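Local structure of polyketide synthase type I (Bacillus amyloliquefaciens, 5KKU) at residues D6-T18 / T68-P82. The protein belongs to the difficidin polyketide assembly line, this chain being an N-terminal dehydratase domain that probably removes water from carrier-bound intermediates. Sequence-based numbering, arbitrary orientation.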
# COMPACT_ATOMS: atom_id res chain seq x y z
N ASP A 6 -4.39 16.22 -23.08
CA ASP A 6 -5.18 15.54 -22.09
C ASP A 6 -6.46 14.81 -22.55
O ASP A 6 -7.42 15.30 -23.13
CB ASP A 6 -5.40 16.38 -20.86
CG ASP A 6 -4.17 16.53 -20.05
OD1 ASP A 6 -3.21 15.80 -20.25
OD2 ASP A 6 -4.13 17.40 -19.20
N GLN A 7 -6.45 13.52 -22.24
CA GLN A 7 -7.56 12.64 -22.57
C GLN A 7 -7.23 11.19 -22.23
O GLN A 7 -7.44 10.74 -21.10
CB GLN A 7 -7.91 12.77 -24.05
CG GLN A 7 -8.39 14.15 -24.46
CD GLN A 7 -9.82 14.43 -24.04
OE1 GLN A 7 -10.72 13.65 -24.34
NE2 GLN A 7 -10.02 15.54 -23.35
N VAL A 8 -6.73 10.46 -23.22
CA VAL A 8 -6.38 9.05 -23.03
C VAL A 8 -4.90 8.81 -23.32
O VAL A 8 -4.36 9.31 -24.30
CB VAL A 8 -7.22 8.13 -23.93
CG1 VAL A 8 -6.96 6.67 -23.59
CG2 VAL A 8 -8.70 8.46 -23.79
N LYS A 9 -4.25 8.05 -22.44
CA LYS A 9 -2.83 7.74 -22.60
C LYS A 9 -2.44 6.51 -21.79
O LYS A 9 -2.37 6.56 -20.56
CB LYS A 9 -1.97 8.94 -22.19
CG LYS A 9 -0.49 8.78 -22.50
CD LYS A 9 -0.01 9.87 -23.45
CE LYS A 9 1.35 9.53 -24.03
NZ LYS A 9 2.42 10.41 -23.48
N THR A 10 -2.18 5.41 -22.48
CA THR A 10 -1.79 4.16 -21.83
C THR A 10 -0.28 4.07 -21.66
O THR A 10 0.47 4.17 -22.64
CB THR A 10 -2.29 2.94 -22.62
OG1 THR A 10 -3.72 2.95 -22.68
CG2 THR A 10 -1.83 1.65 -21.94
N PHE A 11 0.16 3.89 -20.43
CA PHE A 11 1.59 3.79 -20.13
C PHE A 11 1.98 2.36 -19.77
O PHE A 11 1.22 1.64 -19.12
CB PHE A 11 1.97 4.73 -18.99
CG PHE A 11 1.85 6.19 -19.35
CD1 PHE A 11 2.85 6.83 -20.06
CD2 PHE A 11 0.73 6.92 -18.98
CE1 PHE A 11 2.75 8.16 -20.39
CE2 PHE A 11 0.62 8.26 -19.30
CZ PHE A 11 1.63 8.88 -20.01
N LEU A 12 3.16 1.94 -20.21
CA LEU A 12 3.65 0.60 -19.93
C LEU A 12 4.63 0.47 -18.79
O LEU A 12 5.64 1.07 -18.83
CB LEU A 12 4.34 0.03 -21.15
CG LEU A 12 5.02 -1.31 -20.95
CD1 LEU A 12 4.02 -2.41 -20.74
CD2 LEU A 12 5.97 -1.66 -22.06
N GLN A 13 4.33 -0.36 -17.80
CA GLN A 13 5.25 -0.62 -16.71
C GLN A 13 5.58 -2.09 -16.60
O GLN A 13 4.78 -2.89 -16.86
CB GLN A 13 4.68 -0.13 -15.42
CG GLN A 13 4.51 1.36 -15.31
CD GLN A 13 5.79 2.05 -15.10
OE1 GLN A 13 6.34 2.02 -14.04
NE2 GLN A 13 6.31 2.61 -16.13
N LYS A 14 6.78 -2.42 -16.18
CA LYS A 14 7.19 -3.80 -16.09
C LYS A 14 7.42 -4.30 -14.68
O LYS A 14 8.18 -3.76 -13.97
CB LYS A 14 8.47 -4.01 -16.87
CG LYS A 14 8.42 -3.46 -18.26
CD LYS A 14 9.54 -4.02 -19.08
CE LYS A 14 9.35 -3.70 -20.54
NZ LYS A 14 9.12 -2.26 -20.74
N ILE A 15 6.74 -5.34 -14.28
CA ILE A 15 6.99 -5.99 -13.01
C ILE A 15 7.58 -7.38 -13.24
O ILE A 15 6.89 -8.30 -13.50
CB ILE A 15 5.72 -6.14 -12.19
CG1 ILE A 15 5.09 -4.81 -11.86
CG2 ILE A 15 6.00 -6.89 -10.91
CD1 ILE A 15 6.00 -3.80 -11.23
N SER A 16 8.88 -7.50 -13.16
CA SER A 16 9.50 -8.79 -13.36
C SER A 16 9.54 -9.66 -12.12
O SER A 16 9.41 -9.19 -11.04
CB SER A 16 10.88 -8.62 -13.92
OG SER A 16 11.70 -7.97 -13.01
N HIS A 17 9.75 -10.94 -12.30
CA HIS A 17 9.85 -11.91 -11.23
C HIS A 17 10.98 -11.59 -10.26
O HIS A 17 10.89 -11.91 -9.13
CB HIS A 17 9.98 -13.34 -11.82
CG HIS A 17 9.96 -14.44 -10.82
ND1 HIS A 17 8.86 -14.72 -10.06
CD2 HIS A 17 10.90 -15.32 -10.45
CE1 HIS A 17 9.12 -15.73 -9.28
NE2 HIS A 17 10.36 -16.11 -9.48
N THR A 18 12.04 -10.95 -10.75
CA THR A 18 13.19 -10.55 -9.96
C THR A 18 13.07 -9.21 -9.27
O THR A 18 13.94 -8.80 -8.56
CB THR A 18 14.51 -10.59 -10.73
OG1 THR A 18 14.41 -9.79 -11.89
CG2 THR A 18 14.85 -11.98 -11.11
N THR A 68 3.92 -13.01 -10.02
CA THR A 68 4.99 -13.41 -10.92
C THR A 68 5.43 -14.83 -10.73
O THR A 68 5.13 -15.43 -9.75
CB THR A 68 6.21 -12.49 -10.87
OG1 THR A 68 6.91 -12.64 -9.65
CG2 THR A 68 5.81 -11.12 -10.98
N SER A 69 6.18 -15.35 -11.66
CA SER A 69 6.65 -16.70 -11.64
C SER A 69 8.02 -16.80 -12.28
O SER A 69 8.43 -15.92 -12.96
CB SER A 69 5.64 -17.56 -12.38
OG SER A 69 6.06 -18.87 -12.56
N GLU A 70 8.74 -17.88 -12.05
CA GLU A 70 9.89 -18.19 -12.84
C GLU A 70 9.54 -18.31 -14.31
O GLU A 70 10.33 -18.02 -15.17
CB GLU A 70 10.55 -19.45 -12.36
CG GLU A 70 11.25 -19.23 -11.06
CD GLU A 70 12.62 -18.61 -11.20
OE1 GLU A 70 13.10 -18.57 -12.34
OE2 GLU A 70 13.20 -18.19 -10.19
N GLU A 71 8.33 -18.78 -14.57
CA GLU A 71 7.83 -19.00 -15.88
C GLU A 71 7.40 -17.74 -16.62
O GLU A 71 7.37 -17.76 -17.80
CB GLU A 71 6.66 -19.94 -15.83
CG GLU A 71 6.92 -21.32 -15.29
CD GLU A 71 8.15 -21.96 -15.86
OE1 GLU A 71 8.14 -22.24 -17.04
OE2 GLU A 71 9.13 -22.15 -15.15
N PHE A 72 7.02 -16.69 -15.91
CA PHE A 72 6.58 -15.43 -16.51
C PHE A 72 6.77 -14.16 -15.71
O PHE A 72 6.65 -14.13 -14.54
CB PHE A 72 5.12 -15.49 -16.97
CG PHE A 72 4.17 -15.92 -15.93
CD1 PHE A 72 3.68 -15.03 -15.04
CD2 PHE A 72 3.84 -17.23 -15.80
CE1 PHE A 72 2.83 -15.42 -14.05
CE2 PHE A 72 3.01 -17.63 -14.82
CZ PHE A 72 2.50 -16.72 -13.95
N ASP A 73 7.03 -13.06 -16.36
CA ASP A 73 7.00 -11.78 -15.72
C ASP A 73 5.63 -11.15 -15.93
O ASP A 73 4.72 -11.81 -16.33
CB ASP A 73 8.08 -10.88 -16.28
CG ASP A 73 9.45 -11.43 -16.09
OD1 ASP A 73 9.71 -12.05 -15.07
OD2 ASP A 73 10.27 -11.22 -16.94
N LYS A 74 5.49 -9.87 -15.67
CA LYS A 74 4.26 -9.18 -15.98
C LYS A 74 4.49 -7.85 -16.64
O LYS A 74 5.36 -7.16 -16.29
CB LYS A 74 3.41 -9.00 -14.75
CG LYS A 74 2.86 -10.26 -14.19
CD LYS A 74 1.89 -10.90 -15.12
CE LYS A 74 0.65 -11.21 -14.37
NZ LYS A 74 0.76 -12.42 -13.53
N HIS A 75 3.65 -7.52 -17.60
CA HIS A 75 3.55 -6.19 -18.13
C HIS A 75 2.30 -5.55 -17.66
O HIS A 75 1.27 -6.09 -17.79
CB HIS A 75 3.57 -6.19 -19.65
CG HIS A 75 4.93 -6.34 -20.22
ND1 HIS A 75 5.18 -6.22 -21.56
CD2 HIS A 75 6.11 -6.61 -19.65
CE1 HIS A 75 6.45 -6.41 -21.78
NE2 HIS A 75 7.04 -6.64 -20.64
N LEU A 76 2.38 -4.36 -17.14
CA LEU A 76 1.23 -3.64 -16.68
C LEU A 76 0.88 -2.49 -17.62
O LEU A 76 1.70 -1.87 -18.18
CB LEU A 76 1.52 -3.10 -15.28
CG LEU A 76 1.32 -4.04 -14.11
CD1 LEU A 76 2.08 -5.33 -14.26
CD2 LEU A 76 1.64 -3.35 -12.82
N TYR A 77 -0.39 -2.24 -17.82
CA TYR A 77 -0.84 -1.14 -18.66
C TYR A 77 -1.63 -0.11 -17.84
O TYR A 77 -2.70 -0.37 -17.40
CB TYR A 77 -1.66 -1.67 -19.83
CG TYR A 77 -0.98 -2.71 -20.66
CD1 TYR A 77 0.05 -2.38 -21.47
CD2 TYR A 77 -1.37 -4.02 -20.62
CE1 TYR A 77 0.67 -3.32 -22.23
CE2 TYR A 77 -0.76 -4.96 -21.39
CZ TYR A 77 0.27 -4.59 -22.19
OH TYR A 77 0.91 -5.47 -22.96
N VAL A 78 -1.05 1.06 -17.65
CA VAL A 78 -1.69 2.13 -16.91
C VAL A 78 -2.36 3.11 -17.84
O VAL A 78 -1.72 3.78 -18.59
CB VAL A 78 -0.74 2.87 -15.95
CG1 VAL A 78 -1.48 3.82 -15.09
CG2 VAL A 78 -0.01 1.92 -15.06
N THR A 79 -3.65 3.22 -17.78
CA THR A 79 -4.38 4.03 -18.73
C THR A 79 -5.05 5.23 -18.09
O THR A 79 -5.91 5.09 -17.28
CB THR A 79 -5.45 3.19 -19.45
OG1 THR A 79 -4.82 2.21 -20.22
CG2 THR A 79 -6.30 4.03 -20.36
N PHE A 80 -4.64 6.41 -18.48
CA PHE A 80 -5.28 7.63 -18.03
C PHE A 80 -6.42 8.02 -18.95
O PHE A 80 -6.22 8.18 -20.12
CB PHE A 80 -4.28 8.75 -17.94
CG PHE A 80 -3.27 8.58 -16.84
CD1 PHE A 80 -2.19 7.74 -16.99
CD2 PHE A 80 -3.39 9.27 -15.68
CE1 PHE A 80 -1.29 7.57 -15.97
CE2 PHE A 80 -2.48 9.10 -14.68
CZ PHE A 80 -1.43 8.25 -14.83
N THR A 81 -7.62 8.17 -18.45
CA THR A 81 -8.73 8.55 -19.27
C THR A 81 -9.33 9.81 -18.70
O THR A 81 -9.68 9.85 -17.57
CB THR A 81 -9.80 7.46 -19.23
OG1 THR A 81 -9.33 6.30 -19.89
CG2 THR A 81 -11.11 7.90 -19.86
N PRO A 82 -9.49 10.83 -19.53
CA PRO A 82 -10.11 12.07 -19.11
C PRO A 82 -11.53 11.92 -18.59
O PRO A 82 -12.31 11.13 -19.04
CB PRO A 82 -10.13 12.86 -20.38
CG PRO A 82 -8.93 12.45 -21.08
CD PRO A 82 -8.85 10.99 -20.83
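With CG of H17 anti to the backbone N (chi1 -174°), the imidazole is brought against the 68-70 backbone, where OG1 of T68, held between its own backbone N and carbonyl carbon (chi1 71°), shares a hydrogen bond of 2.9 Å with ND1 of H17 at the ring edge. The backbone N of E70 lies over the centre of one ring face. D73 adds a second grip: its OD1, approached from above the carboxylate plane, accepts the backbone N-H of H17 at 3.0 Å in a nearly straight bond (170°). Two polar side chains thus fix the point where the 6-18 chain leaves its strand.

From here strands 9-15 and 73-82 run antiparallel, a worked example of edge pairing in which K9, F11, Q13 and I15 each exchange two backbone hydrogen bonds with F80, V78, L76 and K74. On the face that carries F11 and F80, the two rings cross at about a right angle, CD2 of F11 lying 3.6 Å from CD1 of F80, while CG1 of I15 touches both methyls of L76. On the other face, OG1 of T10 and OG1 of T79 share a hydrogen bond of 2.8 Å, and CD1 of L12 leans against CE1 of Y77 at 3.8 Å.

In what is predicted to be the N-terminal hotdog fold of this dehydratase domain, the face of F11, Q13 and V78 packs on helix 37-49, through L45 and M41. I15 reaches L33 of strand 30-33, and OH of Y77 is hydrogen-bonded to OE1 of E94. Strand 86-97 pairs with strand 73-83 on the side away from strand 9-15, which forms the sheet's margin here.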